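Local coordinates for Exo-beta-1,3-glucanase (Streptomyces sp. SirexAA-E, PDB 4PEY), which hydrolyses laminarin and laminarioligosaccharides from their non-reducing ends as a secreted exo-beta-1,3-glucanase, yielding glucose and laminaribiose, at residues A159-I163 and G245-G249; K451-Y455 and E490-M494. The protein carries 1 engineered substitution. All coordinates share one frame. Where two conformers were deposited one is given. Residues are numbered along the deposited sequence.

Contact 1: A159-I163 and G245-G249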
ATOM      1  N   ALA A 159       2.371  -6.714   7.812  1.00 10.91           N
ATOM      2  CA  ALA A 159       1.726  -7.999   7.541  1.00 10.24           C
ATOM      3  C   ALA A 159       2.676  -9.158   7.758  1.00 10.37           C
ATOM      4  O   ALA A 159       3.878  -9.043   7.520  1.00 10.77           O
ATOM      5  CB  ALA A 159       1.176  -8.051   6.123  1.00 10.59           C
ATOM      6  N   ASP A 160       2.112 -10.275   8.204  1.00 10.52           N
ATOM      7  CA  ASP A 160       2.832 -11.544   8.298  1.00  9.87           C
ATOM      8  C   ASP A 160       4.131 -11.410   9.082  1.00 11.05           C
ATOM      9  O   ASP A 160       5.136 -12.025   8.739  1.00 12.20           O
ATOM     10  CB  ASP A 160       3.106 -12.116   6.894  1.00 12.09           C
ATOM     11  CG  ASP A 160       3.291 -13.624   6.915  1.00 14.04           C
ATOM     12  OD1 ASP A 160       2.854 -14.233   7.906  1.00 15.33           O
ATOM     13  OD2 ASP A 160       3.858 -14.210   5.961  1.00 14.16           O
ATOM     14  N   SER A 161       4.095 -10.623  10.157  1.00 10.68           N
ATOM     15  CA  SER A 161       5.300 -10.341  10.924  1.00 10.70           C
ATOM     16  C   SER A 161       5.173 -10.746  12.382  1.00 11.39           C
ATOM     17  O   SER A 161       4.068 -10.861  12.919  1.00 12.02           O
ATOM     18  CB  SER A 161       5.646  -8.849  10.843  1.00  9.69           C
ATOM     19  OG  SER A 161       5.997  -8.486   9.519  1.00 11.05           O
ATOM     20  N   LYS A 162       6.317 -11.000  13.008  1.00 11.89           N
ATOM     21  CA  LYS A 162       6.362 -11.264  14.438  0.58 12.37           C
ATOM     22  C   LYS A 162       7.245 -10.236  15.118  1.00 13.03           C
ATOM     23  O   LYS A 162       8.442 -10.147  14.815  1.00 13.52           O
ATOM     24  CB  LYS A 162       6.888 -12.672  14.736  0.58 13.67           C
ATOM     25  CG  LYS A 162       6.908 -12.996  16.230  0.58 15.64           C
ATOM     26  CD  LYS A 162       7.407 -14.404  16.523  0.58 17.72           C
ATOM     27  CE  LYS A 162       6.982 -14.853  17.920  0.58 19.80           C
ATOM     28  NZ  LYS A 162       7.397 -13.889  18.980  0.58 20.84           N
ATOM     29  N   ILE A 163       6.657  -9.451  16.020  1.00 12.98           N
ATOM     30  CA  ILE A 163       7.426  -8.520  16.837  1.00 12.87           C
ATOM     31  C   ILE A 163       7.403  -9.093  18.255  1.00 11.93           C
ATOM     32  O   ILE A 163       6.328  -9.206  18.868  1.00 13.96           O
ATOM     33  CB  ILE A 163       6.854  -7.076  16.794  1.00 14.17           C
ATOM     34  CG1 ILE A 163       7.017  -6.464  15.396  1.00 17.69           C
ATOM     35  CG2 ILE A 163       7.562  -6.177  17.806  1.00 13.93           C
ATOM     36  CD1 ILE A 163       5.928  -6.792  14.443  1.00 21.10           C
ATOM     37  N   GLY A 245      -2.300 -14.848  12.768  1.00 13.69           N
ATOM     38  CA  GLY A 245      -0.888 -15.083  13.026  1.00 12.11           C
ATOM     39  C   GLY A 245      -0.082 -15.215  11.749  1.00 12.78           C
ATOM     40  O   GLY A 245      -0.620 -15.098  10.649  1.00 13.99           O
ATOM     41  N   THR A 246       1.216 -15.469  11.896  1.00 12.98           N
ATOM     42  CA  THR A 246       2.101 -15.508  10.744  1.00 13.03           C
ATOM     43  C   THR A 246       1.939 -16.799   9.940  1.00 14.01           C
ATOM     44  O   THR A 246       1.484 -17.829  10.455  1.00 14.65           O
ATOM     45  CB  THR A 246       3.576 -15.374  11.157  1.00 13.21           C
ATOM     46  OG1 THR A 246       3.964 -16.525  11.919  1.00 15.80           O
ATOM     47  CG2 THR A 246       3.799 -14.102  11.976  1.00 13.84           C
ATOM     48  N   SER A 247       2.348 -16.734   8.677  1.00 13.59           N
ATOM     49  CA  SER A 247       2.282 -17.881   7.783  1.00 15.67           C
ATOM     50  C   SER A 247       3.459 -18.837   7.983  1.00 15.62           C
ATOM     51  O   SER A 247       3.394 -20.013   7.597  1.00 19.75           O
ATOM     52  CB  SER A 247       2.256 -17.410   6.327  1.00 15.10           C
ATOM     53  OG  SER A 247       3.504 -16.840   5.960  1.00 15.52           O
ATOM     54  N   TRP A 248       4.530 -18.320   8.582  1.00 13.55           N
ATOM     55  CA  TRP A 248       5.819 -19.011   8.646  1.00 15.21           C
ATOM     56  C   TRP A 248       6.217 -19.424  10.064  1.00 19.68           C
ATOM     57  O   TRP A 248       7.239 -20.090  10.258  1.00 22.30           O
ATOM     58  CB  TRP A 248       6.917 -18.116   8.054  1.00 15.38           C
ATOM     59  CG  TRP A 248       6.898 -16.721   8.644  1.00 14.47           C
ATOM     60  CD1 TRP A 248       6.215 -15.633   8.163  1.00 14.21           C
ATOM     61  CD2 TRP A 248       7.575 -16.272   9.831  1.00 14.25           C
ATOM     62  NE1 TRP A 248       6.432 -14.543   8.975  1.00 14.87           N
ATOM     63  CE2 TRP A 248       7.263 -14.909  10.002  1.00 14.37           C
ATOM     64  CE3 TRP A 248       8.417 -16.892  10.763  1.00 15.74           C
ATOM     65  CZ2 TRP A 248       7.765 -14.155  11.065  1.00 14.99           C
ATOM     66  CZ3 TRP A 248       8.912 -16.143  11.819  1.00 16.92           C
ATOM     67  CH2 TRP A 248       8.588 -14.788  11.959  1.00 16.62           C
ATOM     68  N   GLY A 249       5.413 -19.034  11.047  1.00 20.90           N
ATOM     69  CA  GLY A 249       5.705 -19.354  12.437  1.00 29.13           C
ATOM     70  C   GLY A 249       5.850 -20.836  12.763  1.00 34.68           C
ATOM     71  O   GLY A 249       6.602 -21.208  13.669  1.00 36.57           O
TER
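A loop between strands 231-243 and 255-259 docks here onto a corner of the N-terminal beta-helix, one of the two tandem beta-helical domains of the GH55 fold. At this corner, between strands 157-159 and 162-168, Asp-160 takes up a left-handed backbone conformation, and its t rotamer carries the carboxylate to the incoming loop. Gly-245 leads in with positive phi, its carbonyl held by Arg-240. Thr-246 then lies against the corner: its CA is 3.2 Å from Asp-160 OD1, and its methyl CG2 rests 3.4 Å from the carbonyl O of Ser-161. Ser-247 grips the carboxylate twice, giving the backbone hydrogen bond N to Asp-160 OD1 (2.7 Å) and the hydroxyl hydrogen bond OG to Asp-160 OD2 (2.7 Å); Arg-136 and Arg-240 add only long, weak ion pairs to this charge. The indole of Trp-248 reaches back to the corner backbone, where NE1 donates a nearly straight hydrogen bond to Asp-160 O (2.8 Å, 172°). Farther round the ring, CH2 meets Lys-162 CB at 3.9 Å, while the lysine ammonium leads away to a salt bridge with Asp-164. Gly-249 closes the turn with a weak hydrogen bond from its N to Thr-246 OG1 (3.0 Å).

Contact 2: K451-Y455 and E490-M494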
ATOM      1  N   LYS A 451     -15.813  -5.867   1.026  1.00 11.00           N
ATOM      2  CA  LYS A 451     -15.330  -5.719   2.391  1.00 12.42           C
ATOM      3  C   LYS A 451     -14.057  -4.892   2.392  1.00 12.63           C
ATOM      4  O   LYS A 451     -13.163  -5.140   1.578  1.00 12.64           O
ATOM      5  CB  LYS A 451     -15.061  -7.086   3.026  1.00 13.79           C
ATOM      6  CG  LYS A 451     -16.315  -7.879   3.330  1.00 15.82           C
ATOM      7  CD  LYS A 451     -15.968  -9.217   3.958  1.00 18.26           C
ATOM      8  CE  LYS A 451     -17.220 -10.065   4.115  1.00 23.96           C
ATOM      9  NZ  LYS A 451     -16.940 -11.439   4.617  1.00 27.87           N
ATOM     10  N   THR A 452     -13.982  -3.915   3.297  1.00 11.84           N
ATOM     11  CA  THR A 452     -12.759  -3.148   3.497  1.00 11.23           C
ATOM     12  C   THR A 452     -12.367  -3.199   4.959  1.00 12.42           C
ATOM     13  O   THR A 452     -13.176  -2.877   5.835  1.00 12.09           O
ATOM     14  CB  THR A 452     -12.914  -1.671   3.060  1.00 11.34           C
ATOM     15  OG1 THR A 452     -13.046  -1.619   1.638  1.00 12.28           O
ATOM     16  CG2 THR A 452     -11.690  -0.841   3.479  1.00 12.54           C
ATOM     17  N   ILE A 453     -11.131  -3.624   5.211  1.00 10.63           N
ATOM     18  CA  ILE A 453     -10.562  -3.625   6.546  1.00 11.23           C
ATOM     19  C   ILE A 453      -9.399  -2.643   6.524  1.00 11.34           C
ATOM     20  O   ILE A 453      -8.389  -2.887   5.862  1.00 11.31           O
ATOM     21  CB  ILE A 453     -10.100  -5.025   6.982  1.00 11.25           C
ATOM     22  CG1 ILE A 453     -11.289  -5.994   7.002  1.00 12.48           C
ATOM     23  CG2 ILE A 453      -9.452  -4.968   8.371  1.00 12.20           C
ATOM     24  CD1 ILE A 453     -10.886  -7.438   7.160  1.00 13.01           C
ATOM     25  N   PHE A 454      -9.603  -1.528   7.234  1.00 11.11           N
ATOM     26  CA  PHE A 454      -8.755  -0.328   7.286  1.00  9.37           C
ATOM     27  C   PHE A 454      -8.840   0.558   6.036  1.00  9.77           C
ATOM     28  O   PHE A 454      -8.495   0.146   4.926  1.00 10.82           O
ATOM     29  CB  PHE A 454      -7.276  -0.643   7.545  1.00 11.15           C
ATOM     30  CG  PHE A 454      -6.435   0.606   7.681  1.00  9.68           C
ATOM     31  CD1 PHE A 454      -6.236   1.196   8.926  1.00 12.16           C
ATOM     32  CD2 PHE A 454      -5.877   1.212   6.561  1.00 10.32           C
ATOM     33  CE1 PHE A 454      -5.480   2.359   9.050  1.00 12.59           C
ATOM     34  CE2 PHE A 454      -5.135   2.372   6.676  1.00 11.99           C
ATOM     35  CZ  PHE A 454      -4.926   2.943   7.920  1.00 11.83           C
ATOM     36  N   TYR A 455      -9.254   1.802   6.250  1.00  9.48           N
ATOM     37  CA  TYR A 455      -9.236   2.813   5.202  1.00 10.38           C
ATOM     38  C   TYR A 455      -8.643   4.098   5.742  1.00 10.08           C
ATOM     39  O   TYR A 455      -9.002   4.542   6.839  1.00 11.84           O
ATOM     40  CB  TYR A 455     -10.647   3.080   4.666  1.00 10.66           C
ATOM     41  CG  TYR A 455     -10.720   4.092   3.538  1.00 10.30           C
ATOM     42  CD1 TYR A 455      -9.984   3.911   2.373  1.00 11.31           C
ATOM     43  CD2 TYR A 455     -11.548   5.217   3.625  1.00 11.15           C
ATOM     44  CE1 TYR A 455     -10.055   4.818   1.327  1.00 11.04           C
ATOM     45  CE2 TYR A 455     -11.639   6.134   2.575  1.00 11.61           C
ATOM     46  CZ  TYR A 455     -10.891   5.928   1.427  1.00 11.75           C
ATOM     47  OH  TYR A 455     -10.961   6.821   0.375  1.00 11.62           O
ATOM     48  N   GLU A 490     -19.461  -4.263   3.793  1.00 12.81           N
ATOM     49  CA  GLU A 490     -19.044  -4.086   5.178  1.00 12.35           C
ATOM     50  C   GLU A 490     -17.646  -3.488   5.257  1.00 12.29           C
ATOM     51  O   GLU A 490     -16.732  -3.913   4.548  1.00 12.97           O
ATOM     52  CB  GLU A 490     -19.122  -5.419   5.936  1.00 12.53           C
ATOM     53  CG  GLU A 490     -19.135  -5.263   7.449  1.00 13.67           C
ATOM     54  CD  GLU A 490     -19.655  -6.496   8.172  1.00 15.72           C
ATOM     55  OE1 GLU A 490     -19.775  -7.574   7.537  1.00 18.93           O
ATOM     56  OE2 GLU A 490     -19.936  -6.384   9.388  1.00 17.14           O
ATOM     57  N   GLY A 491     -17.494  -2.478   6.109  1.00 12.07           N
ATOM     58  CA  GLY A 491     -16.206  -1.838   6.310  1.00 12.49           C
ATOM     59  C   GLY A 491     -15.879  -1.657   7.779  1.00 11.93           C
ATOM     60  O   GLY A 491     -16.776  -1.452   8.606  1.00 13.29           O
ATOM     61  N   TRP A 492     -14.587  -1.733   8.095  1.00 11.80           N
ATOM     62  CA  TRP A 492     -14.080  -1.633   9.466  1.00 11.67           C
ATOM     63  C   TRP A 492     -12.883  -0.684   9.558  1.00 12.01           C
ATOM     64  O   TRP A 492     -11.909  -0.860   8.818  1.00 12.61           O
ATOM     65  CB  TRP A 492     -13.602  -2.990   9.989  1.00 12.82           C
ATOM     66  CG  TRP A 492     -14.587  -4.109  10.183  1.00 13.75           C
ATOM     67  CD1 TRP A 492     -15.141  -4.511  11.372  1.00 14.38           C
ATOM     68  CD2 TRP A 492     -15.048  -5.042   9.193  1.00 13.53           C
ATOM     69  NE1 TRP A 492     -15.937  -5.611  11.175  1.00 15.44           N
ATOM     70  CE2 TRP A 492     -15.900  -5.961   9.849  1.00 14.26           C
ATOM     71  CE3 TRP A 492     -14.830  -5.184   7.820  1.00 13.70           C
ATOM     72  CZ2 TRP A 492     -16.540  -7.004   9.175  1.00 15.61           C
ATOM     73  CZ3 TRP A 492     -15.468  -6.219   7.147  1.00 14.87           C
ATOM     74  CH2 TRP A 492     -16.311  -7.119   7.828  1.00 15.24           C
ATOM     75  N   GLY A 493     -12.920   0.271  10.492  1.00 11.79           N
ATOM     76  CA  GLY A 493     -11.741   1.062  10.827  1.00 12.26           C
ATOM     77  C   GLY A 493     -11.360   2.032   9.723  1.00 10.42           C
ATOM     78  O   GLY A 493     -10.328   1.868   9.058  1.00 11.64           O
ATOM     79  N   MET A 494     -12.184   3.059   9.534  1.00 11.01           N
ATOM     80  CA  MET A 494     -12.081   3.893   8.339  1.00 10.93           C
ATOM     81  C   MET A 494     -12.117   5.370   8.680  1.00 11.73           C
ATOM     82  O   MET A 494     -13.010   5.821   9.396  1.00 12.63           O
ATOM     83  CB  MET A 494     -13.220   3.560   7.369  1.00 13.09           C
ATOM     84  CG  MET A 494     -13.404   2.061   7.137  1.00 12.64           C
ATOM     85  SD  MET A 494     -14.810   1.651   6.097  1.00 15.65           S
ATOM     86  CE  MET A 494     -14.205   2.178   4.531  1.00 14.03           C
TER
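Neighbouring strands of the C-terminal beta-helix stack in parallel here, residue on residue from Lys-451 beside Glu-490 to Tyr-455 beside Met-494. Backbone hydrogen bonds hold them: Thr-452 N to Glu-490 O (3.0 Å), Trp-492 N to Thr-452 O (2.9 Å), Phe-454 N to Trp-492 O (2.9 Å) and Tyr-455 N to Gly-493 O (3.0 Å). Both chains turn a corner together, Phe-454 and Gly-493 each with positive phi. On one face Trp-492, in the m rotamer, brings its indole CE3 within 3.7 Å of Ile-453 CG1 and its ring edge toward the lysine, CZ3 lying 4.2 Å from Lys-451 CB. His-523 stacks on that indole and hydrogen-bonds Glu-490. On the other face Met-494 (m, t, p) folds back over Gly-491, where a CB would clash with SD; its CE ends 3.7 Å from Tyr-455 CB and 4.1 Å from Thr-452 CG2. The t rotamer of Tyr-455 carries its ring to Tyr-480, whose hydroxyl also pairs with Thr-452 OG1, while Phe-454, likewise t, points away to meet Phe-434. Strand 450-458 ends at Ala-458, the engineered position of the inferred proton donor, and the side chain of Tyr-455 is about 7 Å from that of substrate-binding Glu-436. The chemistry implies main-chain cohesion beside the active site, with mainly apolar side-chain contacts between the segments and the polar ends of Thr-452 and Glu-490 satisfied outside them.

How the contacts relate
Followed from the N terminus, the two contacts lie in series, neither nested nor crossing. Contact 1 closes a loop of 81 residues that runs on through the last coils of the N-terminal beta-helix and returns after strand 231-243. The chain then enters the second beta-helix, where contact 2 spans only 34 residues, a single coil. The centres of contact 1 and contact 2 are 21 Å apart and the nearest atoms of the two contacts about 11 Å, so they do not touch. What joins them is the loop closed by contact 1: its strands 191-198 and 210-220 pack against Ile-453 of contact 2, placing contact 2 at the junction between the domains.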